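Long-range contact in conserved hypothetical protein (Sulfolobus solfataricus, PDB 2FNA), which binds ADP and magnesium through a P-loop NTPase core of the AAA+ type and probably hydrolyses ATP: residues A160-Y165 against S194-R199. Sequence-based numbering, arbitrary orientation.
Sequences ALAYAY and SPLFGR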
ATOM      1  N   ALA A 160      -8.577 -19.718  -5.193  1.00 33.83           N
ATOM      2  CA  ALA A 160      -8.363 -19.263  -6.572  1.00 36.65           C
ATOM      3  C   ALA A 160      -6.936 -18.749  -6.817  1.00 33.11           C
ATOM      4  O   ALA A 160      -6.320 -19.048  -7.825  1.00 31.92           O
ATOM      5  CB  ALA A 160      -9.367 -18.189  -6.902  1.00 37.04           C
ATOM      6  N   LEU A 161      -6.416 -17.980  -5.875  1.00 32.97           N
ATOM      7  CA  LEU A 161      -5.024 -17.521  -5.958  1.00 34.48           C
ATOM      8  C   LEU A 161      -4.045 -18.672  -5.982  1.00 34.80           C
ATOM      9  O   LEU A 161      -3.059 -18.611  -6.709  1.00 35.98           O
ATOM     10  CB  LEU A 161      -4.698 -16.602  -4.780  1.00 35.16           C
ATOM     11  CG  LEU A 161      -5.453 -15.279  -4.766  1.00 35.86           C
ATOM     12  CD1 LEU A 161      -5.185 -14.477  -3.504  1.00 40.75           C
ATOM     13  CD2 LEU A 161      -5.082 -14.479  -6.008  1.00 43.56           C
ATOM     14  N   ALA A 162      -4.314 -19.710  -5.171  1.00 34.97           N
ATOM     15  CA  ALA A 162      -3.455 -20.898  -5.107  1.00 34.11           C
ATOM     16  C   ALA A 162      -3.562 -21.715  -6.394  1.00 31.38           C
ATOM     17  O   ALA A 162      -2.572 -22.218  -6.903  1.00 35.11           O
ATOM     18  CB  ALA A 162      -3.836 -21.766  -3.915  1.00 33.81           C
ATOM     19  N   TYR A 163      -4.774 -21.840  -6.910  1.00 31.86           N
ATOM     20  CA  TYR A 163      -5.000 -22.513  -8.180  1.00 30.37           C
ATOM     21  C   TYR A 163      -4.175 -21.876  -9.330  1.00 32.03           C
ATOM     22  O   TYR A 163      -3.541 -22.572 -10.126  1.00 33.91           O
ATOM     23  CB  TYR A 163      -6.501 -22.558  -8.522  1.00 33.70           C
ATOM     24  CG  TYR A 163      -6.740 -23.155  -9.886  1.00 34.20           C
ATOM     25  CD1 TYR A 163      -6.646 -24.519 -10.072  1.00 40.62           C
ATOM     26  CD2 TYR A 163      -6.970 -22.347 -11.006  1.00 39.45           C
ATOM     27  CE1 TYR A 163      -6.813 -25.090 -11.315  1.00 42.05           C
ATOM     28  CE2 TYR A 163      -7.132 -22.915 -12.273  1.00 38.45           C
ATOM     29  CZ  TYR A 163      -7.050 -24.290 -12.411  1.00 42.83           C
ATOM     30  OH  TYR A 163      -7.200 -24.905 -13.635  1.00 45.05           O
ATOM     31  N   ALA A 164      -4.217 -20.552  -9.407  1.00 32.22           N
ATOM     32  CA  ALA A 164      -3.441 -19.793 -10.358  1.00 32.10           C
ATOM     33  C   ALA A 164      -1.948 -19.988 -10.139  1.00 32.31           C
ATOM     34  O   ALA A 164      -1.201 -20.293 -11.078  1.00 36.09           O
ATOM     35  CB  ALA A 164      -3.802 -18.301 -10.241  1.00 30.64           C
ATOM     36  N   TYR A 165      -1.521 -19.804  -8.895  1.00 33.84           N
ATOM     37  CA  TYR A 165      -0.124 -20.002  -8.507  1.00 34.44           C
ATOM     38  C   TYR A 165       0.388 -21.347  -8.996  1.00 35.73           C
ATOM     39  O   TYR A 165       1.434 -21.420  -9.656  1.00 35.81           O
ATOM     40  CB  TYR A 165       0.037 -19.867  -6.965  1.00 36.26           C
ATOM     41  CG  TYR A 165       1.490 -19.805  -6.508  1.00 29.15           C
ATOM     42  CD1 TYR A 165       2.308 -20.925  -6.584  1.00 33.33           C
ATOM     43  CD2 TYR A 165       2.025 -18.642  -6.000  1.00 30.79           C
ATOM     44  CE1 TYR A 165       3.622 -20.876  -6.173  1.00 39.31           C
ATOM     45  CE2 TYR A 165       3.335 -18.577  -5.601  1.00 35.31           C
ATOM     46  CZ  TYR A 165       4.131 -19.704  -5.699  1.00 34.01           C
ATOM     47  OH  TYR A 165       5.420 -19.644  -5.288  1.00 30.03           O
ATOM     48  N   SER A 194      -3.837 -23.458   4.893  1.00 33.51           N
ATOM     49  CA  SER A 194      -4.254 -22.459   3.943  1.00 32.08           C
ATOM     50  C   SER A 194      -3.678 -22.705   2.547  1.00 30.40           C
ATOM     51  O   SER A 194      -2.601 -23.311   2.395  1.00 28.45           O
ATOM     52  CB  SER A 194      -3.900 -21.060   4.443  1.00 29.10           C
ATOM     53  OG  SER A 194      -2.584 -20.693   4.112  1.00 33.30           O
ATOM     54  N   PRO A 195      -4.411 -22.262   1.513  1.00 29.83           N
ATOM     55  CA  PRO A 195      -4.072 -22.527   0.111  1.00 29.84           C
ATOM     56  C   PRO A 195      -2.703 -22.053  -0.355  1.00 30.20           C
ATOM     57  O   PRO A 195      -2.118 -22.711  -1.180  1.00 30.52           O
ATOM     58  CB  PRO A 195      -5.155 -21.760  -0.649  1.00 30.80           C
ATOM     59  CG  PRO A 195      -6.304 -21.744   0.271  1.00 30.53           C
ATOM     60  CD  PRO A 195      -5.671 -21.500   1.604  1.00 31.01           C
ATOM     61  N   LEU A 196      -2.213 -20.924   0.158  1.00 30.19           N
ATOM     62  CA  LEU A 196      -0.893 -20.410  -0.218  1.00 28.85           C
ATOM     63  C   LEU A 196       0.236 -20.783   0.754  1.00 28.97           C
ATOM     64  O   LEU A 196       1.361 -20.362   0.543  1.00 32.13           O
ATOM     65  CB  LEU A 196      -0.928 -18.882  -0.348  1.00 28.85           C
ATOM     66  CG  LEU A 196      -1.843 -18.289  -1.427  1.00 30.73           C
ATOM     67  CD1 LEU A 196      -1.798 -16.761  -1.403  1.00 30.21           C
ATOM     68  CD2 LEU A 196      -1.437 -18.818  -2.802  1.00 31.30           C
ATOM     69  N   PHE A 197      -0.035 -21.605   1.768  1.00 27.98           N
ATOM     70  CA  PHE A 197       1.007 -21.979   2.702  1.00 26.12           C
ATOM     71  C   PHE A 197       2.204 -22.628   1.998  1.00 24.83           C
ATOM     72  O   PHE A 197       2.021 -23.513   1.181  1.00 26.98           O
ATOM     73  CB  PHE A 197       0.494 -22.925   3.769  1.00 23.56           C
ATOM     74  CG  PHE A 197       1.521 -23.225   4.828  1.00 25.63           C
ATOM     75  CD1 PHE A 197       1.781 -22.301   5.837  1.00 27.62           C
ATOM     76  CD2 PHE A 197       2.264 -24.394   4.788  1.00 28.00           C
ATOM     77  CE1 PHE A 197       2.751 -22.558   6.804  1.00 28.33           C
ATOM     78  CE2 PHE A 197       3.231 -24.656   5.769  1.00 28.93           C
ATOM     79  CZ  PHE A 197       3.462 -23.725   6.773  1.00 21.77           C
ATOM     80  N   GLY A 198       3.422 -22.194   2.338  1.00 26.90           N
ATOM     81  CA  GLY A 198       4.631 -22.872   1.879  1.00 26.23           C
ATOM     82  C   GLY A 198       5.097 -22.464   0.493  1.00 27.86           C
ATOM     83  O   GLY A 198       6.112 -22.961   0.010  1.00 29.62           O
ATOM     84  N   ARG A 199       4.369 -21.533  -0.134  1.00 28.99           N
ATOM     85  CA  ARG A 199       4.684 -21.056  -1.475  1.00 30.04           C
ATOM     86  C   ARG A 199       5.463 -19.767  -1.394  1.00 29.50           C
ATOM     87  O   ARG A 199       5.108 -18.890  -0.634  1.00 32.42           O
ATOM     88  CB  ARG A 199       3.382 -20.866  -2.255  1.00 26.96           C
ATOM     89  CG  ARG A 199       2.718 -22.196  -2.497  1.00 33.07           C
ATOM     90  CD  ARG A 199       1.291 -22.082  -2.947  1.00 37.28           C
ATOM     91  NE  ARG A 199       0.802 -23.395  -3.360  1.00 40.83           N
ATOM     92  CZ  ARG A 199       0.461 -24.385  -2.527  1.00 50.95           C
ATOM     93  NH1 ARG A 199       0.518 -24.259  -1.189  1.00 45.46           N
ATOM     94  NH2 ARG A 199       0.042 -25.535  -3.039  1.00 53.42           N
TER
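Tyr-165 lays one face of its ring against the aliphatic stem of Arg-199, where helix 158-167 of the P-loop NTPase core meets the loop leading into strand 202-206, an outer strand of the parallel sheet. The main touch is a CH-pi contact: Arg-199 CB stands 4.0 Å from the centroid of the Tyr-165 ring, 24° off its normal. Farther along the stem, Arg-199 CD stays over the same face, displaced toward its rim, 3.9 Å from Tyr-165 CD1. The chain is extended from CG to NE, which carries NH2 to a salt bridge with Asp-166 of the same helix; the guanidinium plane stands 80° from that of the ring. Tyr-165 CG lies anti to the backbone N (chi1 -169°), swinging the phenol across to the loop, where OH hydrogen-bonds to Ala-200 O. An alanine in place of Tyr-165 would probably leave the Arg-199 stem without its aromatic cover and Ala-200 O without its phenol partner. Two overlapping beta turns, type I from Ser-194 to Phe-197 and type II from Leu-196 to Arg-199, fold the loop against the helix. Leu-196 sends CD2 to 3.7 Å from Ala-162 CA, while the leucine also packs on Leu-187 and Ile-32. About one helical turn before Tyr-165, the small Ala-162 lets the loop backbone come close: its CB sits 3.5 Å from Pro-195 CB and 3.4 Å from Pro-195 O.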